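Local coordinates for 2-c-methyl-d-erythritol 4-phosphate cytidylyltransferase (Streptococcus pneumoniae, PDB 2VSH), which catalyses the transfer of the cytidylyl group of CTP to D-ribitol 5-phosphate, supplying CDP-ribitol for teichoic acid precursors, at residues Gln24-Gly29 and Thr224-Ala229; His36-Phe41 and Lys68-Tyr73; Val42-Ile47 and Arg122-Asn127; Asp196-Phe201 and Lys206-Ala211. All blocks are in the same frame, centred on the assembly; numbering follows the deposited sequence.

Overall arrangement
The four contacts are spread over one GT-A-type α/β chain built around a mixed seven-stranded sheet. Contact 1 sets the small hairpin of strands 27-28 and 31-32 against helix 223-232, so residues near both ends of the chain meet. Contact 2, whose centre is about 17 Å away, joins helix 33-42 to the end of helix 59-69. Contact 3, about 14 Å from contact 2 between centres, joins the loop after helix 33-42 to helix 121-133; the segments of contacts 2 and 3 alternate along the chain. Contact 4 packs helix 197-203 on edge strand 208-212, where Ala211 touches Asn127 of contact 3. Contacts 1 to 4 thus touch in succession across the fold, and contacts 1 and 4 both meet the second subunit.

Contact 1 of 4, residues Gln24-Gly29 and Thr224-Ala229; sequences QFLELG and TDLKIA
Leu28 of the short strand 27-28, and Leu26 just before it, reach to Ala229 and Leu226 on helix 223-232. The strand belongs to a two-stranded antiparallel hairpin separate from the main sheet of the α/β fold, and the contact lays the helix at the C-terminal end of the chain against it. Leu28 makes the closer approach. Its CB points toward the helix but is still 5.7 Å from Ala229 CB. The first torsion sets CG opposite the backbone N (chi1 -175°) and brings Leu28 CG to 4.6 Å from Ala229 CB. At the fork, CD2 prolongs the extended chain and meets Ala229 CB at 4.1 Å, while CD1, turned off the extended line (chi2 59°), comes closer, 3.8 Å from that same methyl. The small alanine thus receives both branches of the leucine, and nothing polar crosses the interface. Ala229 also touches Ile220, and Leu28 touches Ile33, so this apolar patch carries on into the surrounding chain. The carbonyl O of Leu28 is hydrogen-bonded to His36 NE2, which ties the strand to helix 33-42. One turn earlier on the helix, the end of Leu226 comes nearer to segment 24-29, giving a looser pair: its CD1 is 4.5 Å from Leu26 CD2. Other residues of the helix serve the dimer: Lys227 NZ is hydrogen-bonded to Ser231 OG of the second subunit, and Ile228 packs on Ile228 of that subunit. Closest of all across the hairpin-helix contact is a methyl against backbone, Leu28 CD1 at 3.7 Å from Ala229 C.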
loop_
_atom_site.group_PDB
_atom_site.type_symbol
_atom_site.label_atom_id
_atom_site.label_comp_id
_atom_site.label_asym_id
_atom_site.label_seq_id
_atom_site.Cartn_x
_atom_site.Cartn_y
_atom_site.Cartn_z
ATOM N N GLN A 24 17.955 -0.384 8.171
ATOM C CA GLN A 24 18.038 -0.925 9.536
ATOM C C GLN A 24 19.265 -0.440 10.319
ATOM O O GLN A 24 19.248 -0.450 11.550
ATOM C CB GLN A 24 17.985 -2.445 9.531
ATOM C CG GLN A 24 19.218 -3.103 8.962
ATOM C CD GLN A 24 19.029 -3.501 7.525
ATOM O OE1 GLN A 24 18.124 -2.993 6.817
ATOM N NE2 GLN A 24 19.884 -4.415 7.065
ATOM N N PHE A 25 20.311 -0.001 9.615
ATOM C CA PHE A 25 21.521 0.501 10.276
ATOM C C PHE A 25 21.489 2.006 10.517
ATOM O O PHE A 25 22.392 2.573 11.116
ATOM C CB PHE A 25 22.792 0.066 9.544
ATOM C CG PHE A 25 22.972 -1.429 9.503
ATOM C CD1 PHE A 25 22.971 -2.175 10.678
ATOM C CD2 PHE A 25 23.147 -2.092 8.292
ATOM C CE1 PHE A 25 23.120 -3.567 10.652
ATOM C CE2 PHE A 25 23.300 -3.474 8.254
ATOM C CZ PHE A 25 23.287 -4.212 9.435
ATOM N N LEU A 26 20.424 2.631 10.049
ATOM C CA LEU A 26 20.184 4.043 10.267
ATOM C C LEU A 26 19.592 4.313 11.645
ATOM O O LEU A 26 18.820 3.511 12.167
ATOM C CB LEU A 26 19.242 4.561 9.177
ATOM C CG LEU A 26 19.857 5.538 8.182
ATOM C CD1 LEU A 26 21.320 5.255 7.898
ATOM C CD2 LEU A 26 19.031 5.578 6.888
ATOM N N GLU A 27 19.941 5.468 12.209
ATOM C CA GLU A 27 19.444 5.874 13.521
ATOM C C GLU A 27 17.988 6.319 13.455
ATOM O O GLU A 27 17.597 7.096 12.578
ATOM C CB GLU A 27 20.323 6.989 14.101
ATOM C CG GLU A 27 19.754 7.674 15.342
ATOM C CD GLU A 27 20.700 8.705 15.934
ATOM O OE1 GLU A 27 21.464 8.326 16.847
ATOM O OE2 GLU A 27 20.683 9.883 15.480
ATOM N N LEU A 28 17.194 5.806 14.386
ATOM C CA LEU A 28 15.879 6.352 14.670
ATOM C C LEU A 28 15.915 6.836 16.116
ATOM O O LEU A 28 16.145 6.044 17.038
ATOM C CB LEU A 28 14.804 5.281 14.475
ATOM C CG LEU A 28 13.337 5.687 14.621
ATOM C CD1 LEU A 28 12.942 6.792 13.644
ATOM C CD2 LEU A 28 12.450 4.462 14.470
ATOM N N GLY A 29 15.689 8.128 16.317
ATOM C CA GLY A 29 15.820 8.717 17.641
ATOM C C GLY A 29 17.296 8.755 17.950
ATOM O O GLY A 29 18.027 9.573 17.392
ATOM N N THR A 224 10.658 8.482 2.798
ATOM C CA THR A 224 9.335 8.883 3.307
ATOM C C THR A 224 8.929 8.048 4.531
ATOM O O THR A 224 8.435 8.589 5.515
ATOM C CB THR A 224 8.258 8.798 2.209
ATOM O OG1 THR A 224 8.564 9.750 1.183
ATOM C CG2 THR A 224 6.857 9.093 2.770
ATOM N N ASP A 225 9.155 6.740 4.476
ATOM C CA ASP A 225 8.855 5.870 5.626
ATOM C C ASP A 225 9.671 6.289 6.842
ATOM O O ASP A 225 9.177 6.261 7.967
ATOM C CB ASP A 225 9.132 4.406 5.309
ATOM C CG ASP A 225 8.271 3.886 4.200
ATOM O OD1 ASP A 225 7.157 4.416 4.019
ATOM O OD2 ASP A 225 8.709 2.959 3.503
ATOM N N LEU A 226 10.921 6.673 6.596
ATOM C CA LEU A 226 11.824 7.156 7.634
ATOM C C LEU A 226 11.256 8.400 8.334
ATOM O O LEU A 226 11.318 8.503 9.564
ATOM C CB LEU A 226 13.189 7.497 7.021
ATOM C CG LEU A 226 14.514 7.233 7.758
ATOM C CD1 LEU A 226 15.509 8.322 7.401
ATOM C CD2 LEU A 226 14.376 7.102 9.284
ATOM N N LYS A 227 10.724 9.336 7.543
ATOM C CA LYS A 227 10.082 10.556 8.060
ATOM C C LYS A 227 8.881 10.219 8.939
ATOM O O LYS A 227 8.714 10.783 10.015
ATOM C CB LYS A 227 9.579 11.437 6.920
ATOM C CG LYS A 227 10.601 11.908 5.920
ATOM C CD LYS A 227 9.888 12.837 4.922
ATOM C CE LYS A 227 10.829 13.310 3.825
ATOM N NZ LYS A 227 10.095 14.173 2.849
ATOM N N ILE A 228 8.049 9.297 8.462
ATOM C CA ILE A 228 6.908 8.814 9.228
ATOM C C ILE A 228 7.410 8.227 10.563
ATOM O O ILE A 228 6.979 8.666 11.628
ATOM C CB ILE A 228 6.051 7.810 8.415
ATOM C CG1 ILE A 228 5.462 8.505 7.180
ATOM C CG2 ILE A 228 4.911 7.244 9.274
ATOM C CD1 ILE A 228 4.965 7.537 6.101
ATOM N N ALA A 229 8.367 7.298 10.503
ATOM C CA ALA A 229 8.965 6.717 11.712
ATOM C C ALA A 229 9.439 7.760 12.731
ATOM O O ALA A 229 9.136 7.654 13.930
ATOM C CB ALA A 229 10.109 5.769 11.342
#

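Contact 2 of 4, residues His36-Phe41 and Lys68-Tyr73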
loop_
_atom_site.group_PDB
_atom_site.type_symbol
_atom_site.label_atom_id
_atom_site.label_comp_id
_atom_site.label_asym_id
_atom_site.label_seq_id
_atom_site.Cartn_x
_atom_site.Cartn_y
_atom_site.Cartn_z
ATOM N N HIS A 36 16.186 -0.985 17.843
ATOM C CA HIS A 36 14.799 -0.788 18.269
ATOM C C HIS A 36 14.019 -2.087 18.123
ATOM O O HIS A 36 13.245 -2.473 19.013
ATOM C CB HIS A 36 14.101 0.258 17.400
ATOM C CG HIS A 36 14.507 1.664 17.681
ATOM N ND1 HIS A 36 13.962 2.402 18.708
ATOM C CD2 HIS A 36 15.387 2.479 17.055
ATOM C CE1 HIS A 36 14.505 3.606 18.717
ATOM N NE2 HIS A 36 15.368 3.680 17.722
ATOM N N THR A 37 14.216 -2.747 16.981
ATOM C CA THR A 37 13.474 -3.958 16.635
ATOM C C THR A 37 13.877 -5.130 17.544
ATOM O O THR A 37 13.018 -5.846 18.076
ATOM C CB THR A 37 13.707 -4.338 15.138
ATOM O OG1 THR A 37 13.288 -3.254 14.294
ATOM C CG2 THR A 37 12.910 -5.587 14.767
ATOM N N ILE A 38 15.179 -5.330 17.717
ATOM C CA ILE A 38 15.682 -6.389 18.612
ATOM C C ILE A 38 15.180 -6.167 20.054
ATOM O O ILE A 38 14.746 -7.119 20.715
ATOM C CB ILE A 38 17.214 -6.487 18.588
ATOM C CG1 ILE A 38 17.712 -6.982 17.228
ATOM C CG2 ILE A 38 17.712 -7.437 19.691
ATOM C CD1 ILE A 38 19.245 -6.855 17.035
ATOM N N GLU A 39 15.220 -4.909 20.502
ATOM C CA GLU A 39 14.692 -4.483 21.814
ATOM C C GLU A 39 13.284 -4.980 22.111
ATOM O O GLU A 39 13.010 -5.401 23.221
ATOM C CB GLU A 39 14.680 -2.956 21.936
ATOM C CG GLU A 39 15.964 -2.370 22.500
ATOM C CD GLU A 39 15.981 -0.850 22.451
ATOM O OE1 GLU A 39 14.920 -0.244 22.165
ATOM O OE2 GLU A 39 17.057 -0.257 22.697
ATOM N N LYS A 40 12.399 -4.913 21.118
ATOM C CA LYS A 40 11.019 -5.353 21.279
ATOM C C LYS A 40 10.909 -6.843 21.578
ATOM O O LYS A 40 9.898 -7.273 22.134
ATOM C CB LYS A 40 10.175 -5.024 20.037
ATOM C CG LYS A 40 10.059 -3.550 19.657
ATOM C CD LYS A 40 9.399 -2.725 20.746
ATOM C CE LYS A 40 9.034 -1.363 20.220
ATOM N NZ LYS A 40 10.250 -0.539 19.931
ATOM N N PHE A 41 11.935 -7.623 21.206
ATOM C CA PHE A 41 11.946 -9.087 21.424
ATOM C C PHE A 41 12.661 -9.555 22.704
ATOM O O PHE A 41 12.354 -10.634 23.223
ATOM C CB PHE A 41 12.557 -9.823 20.224
ATOM C CG PHE A 41 11.630 -9.951 19.042
ATOM C CD1 PHE A 41 10.823 -11.077 18.897
ATOM C CD2 PHE A 41 11.563 -8.943 18.072
ATOM C CE1 PHE A 41 9.971 -11.213 17.799
ATOM C CE2 PHE A 41 10.706 -9.065 16.961
ATOM C CZ PHE A 41 9.908 -10.202 16.827
ATOM N N LYS A 68 27.368 -2.319 21.774
ATOM C CA LYS A 68 27.225 -0.907 22.111
ATOM C C LYS A 68 25.857 -0.580 22.708
ATOM O O LYS A 68 25.769 0.152 23.696
ATOM C CB LYS A 68 27.433 -0.035 20.869
ATOM C CG LYS A 68 27.487 1.469 21.176
ATOM C CD LYS A 68 27.622 2.308 19.916
ATOM C CE LYS A 68 28.178 3.692 20.219
ATOM N NZ LYS A 68 27.383 4.432 21.238
ATOM N N TYR A 69 24.796 -1.102 22.091
ATOM C CA TYR A 69 23.439 -0.691 22.446
ATOM C C TYR A 69 22.704 -1.663 23.361
ATOM O O TYR A 69 21.796 -1.259 24.078
ATOM C CB TYR A 69 22.598 -0.373 21.184
ATOM C CG TYR A 69 23.041 0.897 20.506
ATOM C CD1 TYR A 69 23.878 0.865 19.388
ATOM C CD2 TYR A 69 22.669 2.145 21.021
ATOM C CE1 TYR A 69 24.304 2.058 18.782
ATOM C CE2 TYR A 69 23.087 3.323 20.434
ATOM C CZ TYR A 69 23.889 3.277 19.306
ATOM O OH TYR A 69 24.311 4.460 18.751
ATOM N N LEU A 70 23.105 -2.932 23.343
ATOM C CA LEU A 70 22.400 -3.980 24.085
ATOM C C LEU A 70 23.352 -4.949 24.806
ATOM O O LEU A 70 23.157 -6.160 24.733
ATOM C CB LEU A 70 21.495 -4.754 23.124
ATOM C CG LEU A 70 20.352 -4.013 22.426
ATOM C CD1 LEU A 70 19.828 -4.870 21.305
ATOM C CD2 LEU A 70 19.227 -3.661 23.391
ATOM N N PRO A 71 24.381 -4.419 25.506
ATOM C CA PRO A 71 25.416 -5.279 26.100
ATOM C C PRO A 71 24.868 -6.277 27.121
ATOM O O PRO A 71 25.410 -7.365 27.273
ATOM C CB PRO A 71 26.367 -4.277 26.782
ATOM C CG PRO A 71 25.568 -3.073 27.002
ATOM C CD PRO A 71 24.644 -3.000 25.804
ATOM N N LEU A 72 23.769 -5.911 27.767
ATOM C CA LEU A 72 23.108 -6.750 28.766
ATOM C C LEU A 72 22.426 -7.955 28.116
ATOM O O LEU A 72 22.142 -8.941 28.782
ATOM C CB LEU A 72 22.075 -5.892 29.496
ATOM C CG LEU A 72 21.718 -5.959 30.972
ATOM C CD1 LEU A 72 22.938 -6.127 31.881
ATOM C CD2 LEU A 72 20.962 -4.665 31.276
ATOM N N TYR A 73 22.174 -7.881 26.809
ATOM C CA TYR A 73 21.482 -8.965 26.098
ATOM C C TYR A 73 22.364 -9.699 25.076
ATOM O O TYR A 73 21.868 -10.483 24.271
ATOM C CB TYR A 73 20.197 -8.442 25.445
ATOM C CG TYR A 73 19.289 -7.697 26.400
ATOM C CD1 TYR A 73 18.349 -8.377 27.182
ATOM C CD2 TYR A 73 19.371 -6.314 26.524
ATOM C CE1 TYR A 73 17.517 -7.688 28.073
ATOM C CE2 TYR A 73 18.546 -5.617 27.396
ATOM C CZ TYR A 73 17.622 -6.308 28.167
ATOM O OH TYR A 73 16.809 -5.605 29.023
HETATM O O HOH W 1 19.648 0.409 23.236
#
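Leu70 pushes its forked end between Ile38 and Glu39, two consecutive residues of helix 33-42, and it has more surface buried here than any other residue. It is the first residue after helix 59-69 to leave helical backbone angles, and its side chain points back toward the neighbouring helix. CG stands opposite the carbonyl carbon (chi1 -63°), and the two methyls then part company. Leu70 CD1 goes to the isoleucine, 3.7 Å from Ile38 CG2 and 4.1 Å from Ile38 CB, so the shorter branch of Ile38 does the touching. Leu70 CD2 instead lies 3.6 Å from Glu39 CG, against the aliphatic part of the glutamate. Ile35 of the same helix also touches Leu70, widening the apolar surface it rests on.

Glu39 has a double role. Its chain is extended beyond CG, which carries the carboxylate past the leucine methyl toward polar partners. A water donates to Glu39 OE2 at 2.7 Å and to the backbone Tyr69 O at 2.8 Å. OE1 forms a salt bridge with Arg31 NH2. The carboxylate is thereby fixed through both oxygens, while CG below it stays against the leucine methyl. The water links helix 33-42 to the last turn of helix 59-69, where no direct hydrogen bond joins the two segments. Packing of the end of one helix on its neighbour in this way belongs to consecutive β-α-β crossovers: helices 33-42 and 59-69 connect the neighbouring parallel strands 3-9, 50-54 and 77-81 of the Rossmann-like half of the sheet.

Contact 3 of 4, residues Val42-Ile47 and Arg122-Asn127; sequences VLEPSI and RMIQDN
The carboxylate of Glu44 and the amide of Gln125 meet almost at right angles, their planes 88° apart. Gln125 is extended beyond CG and brings NE2 to 2.8 Å from Glu44 OE2 in a nearly straight bond (N-H...O 169°). The acceptor lies in the amide plane of the glutamine, and OE2 offers its syn lone pair, on the side of the other oxygen. Glu44 leaves the backbone with CG opposite N (chi1 174°), which sets Glu44 CG 4.1 Å from Ile124 CG2 as the two side chains run past each other in opposite senses; a bend at chi2 then turns the carboxylate to Gln125. Leu121, on helix 121-133 like Ile124, also touches Glu44.

The other oxygen turns back into its own loop, a type I β turn from Glu44 to Ile47. Glu44 OE1 takes the hydroxyl of Ser46 at 2.8 Å from OG and its amide at 3.1 Å from N, on opposite faces of the carboxylate plane. The loop between helix 33-42 and strand 50-54 is thus pinned to helix 121-133. Three donors grip the carboxylate of the buried Glu44, one of them from the exposed Gln125, which should hold its rotation and probably stabilise its ionised form.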
loop_
_atom_site.group_PDB
_atom_site.type_symbol
_atom_site.label_atom_id
_atom_site.label_comp_id
_atom_site.label_asym_id
_atom_site.label_seq_id
_atom_site.Cartn_x
_atom_site.Cartn_y
_atom_site.Cartn_z
ATOM N N VAL A 42 13.609 -8.757 23.193
ATOM C CA VAL A 42 14.377 -9.085 24.413
ATOM C C VAL A 42 13.549 -9.188 25.693
ATOM O O VAL A 42 13.934 -9.919 26.609
ATOM C CB VAL A 42 15.601 -8.129 24.685
ATOM C CG1 VAL A 42 16.532 -8.046 23.481
ATOM C CG2 VAL A 42 15.160 -6.733 25.166
ATOM N N LEU A 43 12.449 -8.448 25.790
ATOM C CA LEU A 43 11.646 -8.507 27.012
ATOM C C LEU A 43 10.758 -9.718 27.084
ATOM O O LEU A 43 10.351 -10.124 28.179
ATOM C CB LEU A 43 10.766 -7.270 27.189
ATOM C CG LEU A 43 11.328 -6.019 27.824
ATOM C CD1 LEU A 43 10.175 -5.042 27.928
ATOM C CD2 LEU A 43 11.923 -6.316 29.193
ATOM N N GLU A 44 10.438 -10.280 25.925
ATOM C CA GLU A 44 9.491 -11.388 25.867
ATOM C C GLU A 44 10.057 -12.610 26.587
ATOM O O GLU A 44 11.013 -13.225 26.101
ATOM C CB GLU A 44 9.110 -11.705 24.410
ATOM C CG GLU A 44 8.225 -12.954 24.251
ATOM C CD GLU A 44 7.024 -12.939 25.165
ATOM O OE1 GLU A 44 6.752 -13.971 25.805
ATOM O OE2 GLU A 44 6.364 -11.884 25.261
ATOM N N PRO A 45 9.466 -12.976 27.746
ATOM C CA PRO A 45 10.073 -14.075 28.501
ATOM C C PRO A 45 10.089 -15.426 27.787
ATOM O O PRO A 45 10.900 -16.276 28.148
ATOM C CB PRO A 45 9.231 -14.140 29.780
ATOM C CG PRO A 45 7.939 -13.523 29.423
ATOM C CD PRO A 45 8.282 -12.436 28.440
ATOM N N SER A 46 9.224 -15.633 26.796
ATOM C CA SER A 46 9.116 -16.978 26.189
ATOM C C SER A 46 10.088 -17.219 25.018
ATOM O O SER A 46 10.141 -18.318 24.471
ATOM C CB SER A 46 7.667 -17.301 25.805
ATOM O OG SER A 46 7.209 -16.486 24.734
ATOM N N ILE A 47 10.876 -16.204 24.665
ATOM C CA ILE A 47 11.856 -16.292 23.578
ATOM C C ILE A 47 13.189 -16.827 24.104
ATOM O O ILE A 47 13.765 -16.247 25.029
ATOM C CB ILE A 47 12.092 -14.895 22.910
ATOM C CG1 ILE A 47 10.798 -14.344 22.279
ATOM C CG2 ILE A 47 13.241 -14.933 21.871
ATOM C CD1 ILE A 47 10.276 -15.116 21.080
ATOM N N ARG A 122 2.286 -7.599 22.167
ATOM C CA ARG A 122 0.970 -8.179 21.906
ATOM C C ARG A 122 1.007 -8.969 20.590
ATOM O O ARG A 122 0.498 -10.080 20.516
ATOM C CB ARG A 122 -0.088 -7.083 21.868
ATOM C CG ARG A 122 -1.547 -7.566 21.990
ATOM C CD ARG A 122 -2.102 -8.040 20.651
ATOM N NE ARG A 122 -2.096 -6.992 19.623
ATOM C CZ ARG A 122 -2.061 -7.226 18.312
ATOM N NH1 ARG A 122 -2.019 -8.476 17.847
ATOM N NH2 ARG A 122 -2.045 -6.206 17.461
ATOM N N MET A 123 1.623 -8.383 19.559
ATOM C CA MET A 123 1.767 -9.022 18.248
ATOM C C MET A 123 2.621 -10.287 18.324
ATOM O O MET A 123 2.221 -11.332 17.806
ATOM C CB MET A 123 2.398 -8.046 17.252
ATOM C CG MET A 123 1.453 -6.926 16.819
ATOM S SD MET A 123 2.341 -5.659 15.896
ATOM C CE MET A 123 1.170 -4.379 16.053
ATOM N N ILE A 124 3.781 -10.181 18.979
ATOM C CA ILE A 124 4.677 -11.321 19.220
ATOM C C ILE A 124 3.940 -12.434 19.953
ATOM O O ILE A 124 4.019 -13.587 19.568
ATOM C CB ILE A 124 5.894 -10.905 20.059
ATOM C CG1 ILE A 124 6.762 -9.934 19.262
ATOM C CG2 ILE A 124 6.703 -12.144 20.535
ATOM C CD1 ILE A 124 7.628 -9.034 20.121
ATOM N N GLN A 125 3.239 -12.068 21.022
ATOM C CA GLN A 125 2.513 -13.030 21.821
ATOM C C GLN A 125 1.362 -13.710 21.062
ATOM O O GLN A 125 1.182 -14.912 21.175
ATOM C CB GLN A 125 2.048 -12.381 23.129
ATOM C CG GLN A 125 3.213 -12.215 24.121
ATOM C CD GLN A 125 2.857 -11.395 25.338
ATOM O OE1 GLN A 125 1.699 -11.021 25.547
ATOM N NE2 GLN A 125 3.870 -11.082 26.147
ATOM N N ASP A 126 0.587 -12.938 20.309
ATOM C CA ASP A 126 -0.455 -13.489 19.425
ATOM C C ASP A 126 0.066 -14.491 18.409
ATOM O O ASP A 126 -0.555 -15.529 18.195
ATOM C CB ASP A 126 -1.192 -12.374 18.685
ATOM C CG ASP A 126 -2.167 -11.653 19.565
ATOM O OD1 ASP A 126 -2.210 -11.962 20.778
ATOM O OD2 ASP A 126 -2.897 -10.778 19.045
ATOM N N ASN A 127 1.197 -14.160 17.788
ATOM C CA ASN A 127 1.884 -15.039 16.852
ATOM C C ASN A 127 2.275 -16.357 17.462
ATOM O O ASN A 127 2.050 -17.416 16.875
ATOM C CB ASN A 127 3.129 -14.336 16.280
ATOM C CG ASN A 127 2.842 -13.668 14.964
ATOM O OD1 ASN A 127 3.176 -14.201 13.911
ATOM N ND2 ASN A 127 2.182 -12.511 15.011
#

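Contact 4 of 4, residues Asp196-Phe201 and Lys206-Ala211; sequences DACKIF and KDVALA
The Phe201 ring has Lys206 CG approaching it obliquely, while Ala197 O lies at its edge, in the ring plane, one turn back along helix 197-203. The ring also meets that of Phe174 on strand 165-175, their planes about 25° apart. A second flat group belongs to Asp196, the N-cap residue of the helix: OD2 of its carboxylate accepts through its anti lone pair from the backbone, 2.9 Å from Lys199 N.

Between helix and strand 208-212 the branches of Val208 divide the work. With CG1 set opposite the backbone N (chi1 -169°), that methyl faces the sulfur, 4.1 Å from Cys198 SG, and CG2 sits 3.7 Å from Phe201 CB. Where the chain returns toward the strand, Lys206 N donates to Phe201 O at 2.9 Å (N-H...O 152°), tilted from the carbonyl plane. Lys206 CB packs beside this carbonyl, 3.2 Å from Phe201 O, before the chain bends and its end leads away; NZ is hydrogen-bonded to a pentaethylene glycol, probably from the crystallisation liquor.

Lys199 NZ is hydrogen-bonded to Ile159 O of the second subunit. The Val208 methyls need no polar partner, the one direct hydrogen bond between the segments satisfies a carbonyl near the helix C-terminus, and the backbone of Val208 and Leu210 can therefore serve hydrogen bonds to the second subunit.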
loop_
_atom_site.group_PDB
_atom_site.type_symbol
_atom_site.label_atom_id
_atom_site.label_comp_id
_atom_site.label_asym_id
_atom_site.label_seq_id
_atom_site.Cartn_x
_atom_site.Cartn_y
_atom_site.Cartn_z
ATOM N N ASP A 196 7.619 -15.262 -0.425
ATOM C CA ASP A 196 7.044 -15.046 0.889
ATOM C C ASP A 196 6.968 -16.384 1.604
ATOM O O ASP A 196 6.576 -17.394 1.001
ATOM C CB ASP A 196 5.654 -14.409 0.730
ATOM C CG ASP A 196 4.952 -14.192 2.050
ATOM O OD1 ASP A 196 4.960 -13.061 2.564
ATOM O OD2 ASP A 196 4.381 -15.153 2.581
ATOM N N ALA A 197 7.340 -16.396 2.882
ATOM C CA ALA A 197 7.412 -17.639 3.649
ATOM C C ALA A 197 6.023 -18.245 3.832
ATOM O O ALA A 197 5.833 -19.451 3.651
ATOM C CB ALA A 197 8.093 -17.400 5.007
ATOM N N CYS A 198 5.047 -17.405 4.169
ATOM C CA CYS A 198 3.665 -17.875 4.310
ATOM C C CYS A 198 3.086 -18.444 3.005
ATOM O O CYS A 198 2.334 -19.419 3.034
ATOM C CB CYS A 198 2.773 -16.772 4.883
ATOM S SG CYS A 198 3.194 -16.408 6.627
ATOM N N LYS A 199 3.437 -17.840 1.877
ATOM C CA LYS A 199 3.021 -18.335 0.544
ATOM C C LYS A 199 3.392 -19.808 0.328
ATOM O O LYS A 199 2.621 -20.570 -0.247
ATOM C CB LYS A 199 3.621 -17.449 -0.561
ATOM C CG LYS A 199 3.356 -17.881 -2.003
ATOM C CD LYS A 199 1.871 -18.041 -2.307
ATOM C CE LYS A 199 1.612 -18.357 -3.772
ATOM N NZ LYS A 199 1.806 -17.151 -4.641
ATOM N N ILE A 200 4.570 -20.203 0.806
ATOM C CA ILE A 200 5.049 -21.578 0.671
ATOM C C ILE A 200 4.139 -22.518 1.452
ATOM O O ILE A 200 3.788 -23.570 0.952
ATOM C CB ILE A 200 6.505 -21.729 1.150
ATOM C CG1 ILE A 200 7.447 -20.853 0.309
ATOM C CG2 ILE A 200 6.965 -23.196 1.114
ATOM C CD1 ILE A 200 8.856 -20.791 0.878
ATOM N N PHE A 201 3.760 -22.131 2.673
ATOM C CA PHE A 201 2.808 -22.918 3.467
ATOM C C PHE A 201 1.436 -22.957 2.782
ATOM O O PHE A 201 0.820 -24.019 2.677
ATOM C CB PHE A 201 2.697 -22.374 4.918
ATOM C CG PHE A 201 3.888 -22.719 5.808
ATOM C CD1 PHE A 201 5.083 -21.997 5.714
ATOM C CD2 PHE A 201 3.798 -23.741 6.744
ATOM C CE1 PHE A 201 6.199 -22.303 6.535
ATOM C CE2 PHE A 201 4.900 -24.070 7.579
ATOM C CZ PHE A 201 6.109 -23.338 7.465
ATOM N N LYS A 206 -1.333 -25.856 3.494
ATOM C CA LYS A 206 -1.236 -25.770 4.957
ATOM C C LYS A 206 -2.170 -24.696 5.555
ATOM O O LYS A 206 -2.699 -23.844 4.832
ATOM C CB LYS A 206 0.214 -25.529 5.404
ATOM C CG LYS A 206 1.257 -26.501 4.829
ATOM C CD LYS A 206 1.034 -27.941 5.295
ATOM C CE LYS A 206 2.080 -28.897 4.728
ATOM N NZ LYS A 206 1.847 -30.306 5.207
ATOM N N ASP A 207 -2.354 -24.761 6.879
ATOM C CA ASP A 207 -3.245 -23.879 7.625
ATOM C C ASP A 207 -2.483 -22.665 8.188
ATOM O O ASP A 207 -1.757 -22.784 9.179
ATOM C CB ASP A 207 -3.917 -24.677 8.751
ATOM C CG ASP A 207 -4.824 -23.818 9.644
ATOM O OD1 ASP A 207 -4.991 -24.168 10.833
ATOM O OD2 ASP A 207 -5.375 -22.802 9.166
ATOM N N VAL A 208 -2.646 -21.513 7.535
ATOM C CA VAL A 208 -1.977 -20.285 7.940
ATOM C C VAL A 208 -3.007 -19.315 8.542
ATOM O O VAL A 208 -3.812 -18.714 7.819
ATOM C CB VAL A 208 -1.204 -19.600 6.778
ATOM C CG1 VAL A 208 -0.312 -18.479 7.309
ATOM C CG2 VAL A 208 -0.354 -20.611 5.983
ATOM N N ALA A 209 -2.969 -19.190 9.868
ATOM C CA ALA A 209 -3.865 -18.308 10.614
ATOM C C ALA A 209 -3.478 -16.848 10.426
ATOM O O ALA A 209 -2.302 -16.535 10.189
ATOM C CB ALA A 209 -3.811 -18.652 12.093
ATOM N N LEU A 210 -4.469 -15.960 10.533
ATOM C CA LEU A 210 -4.213 -14.528 10.489
ATOM C C LEU A 210 -3.973 -14.009 11.913
ATOM O O LEU A 210 -4.759 -14.290 12.812
ATOM C CB LEU A 210 -5.402 -13.782 9.848
ATOM C CG LEU A 210 -5.809 -14.216 8.431
ATOM C CD1 LEU A 210 -6.996 -13.385 7.913
ATOM C CD2 LEU A 210 -4.638 -14.154 7.465
ATOM N N ALA A 211 -2.881 -13.267 12.111
ATOM C CA ALA A 211 -2.682 -12.507 13.353
ATOM C C ALA A 211 -2.902 -11.031 13.054
ATOM O O ALA A 211 -2.624 -10.560 11.956
ATOM C CB ALA A 211 -1.287 -12.742 13.934
#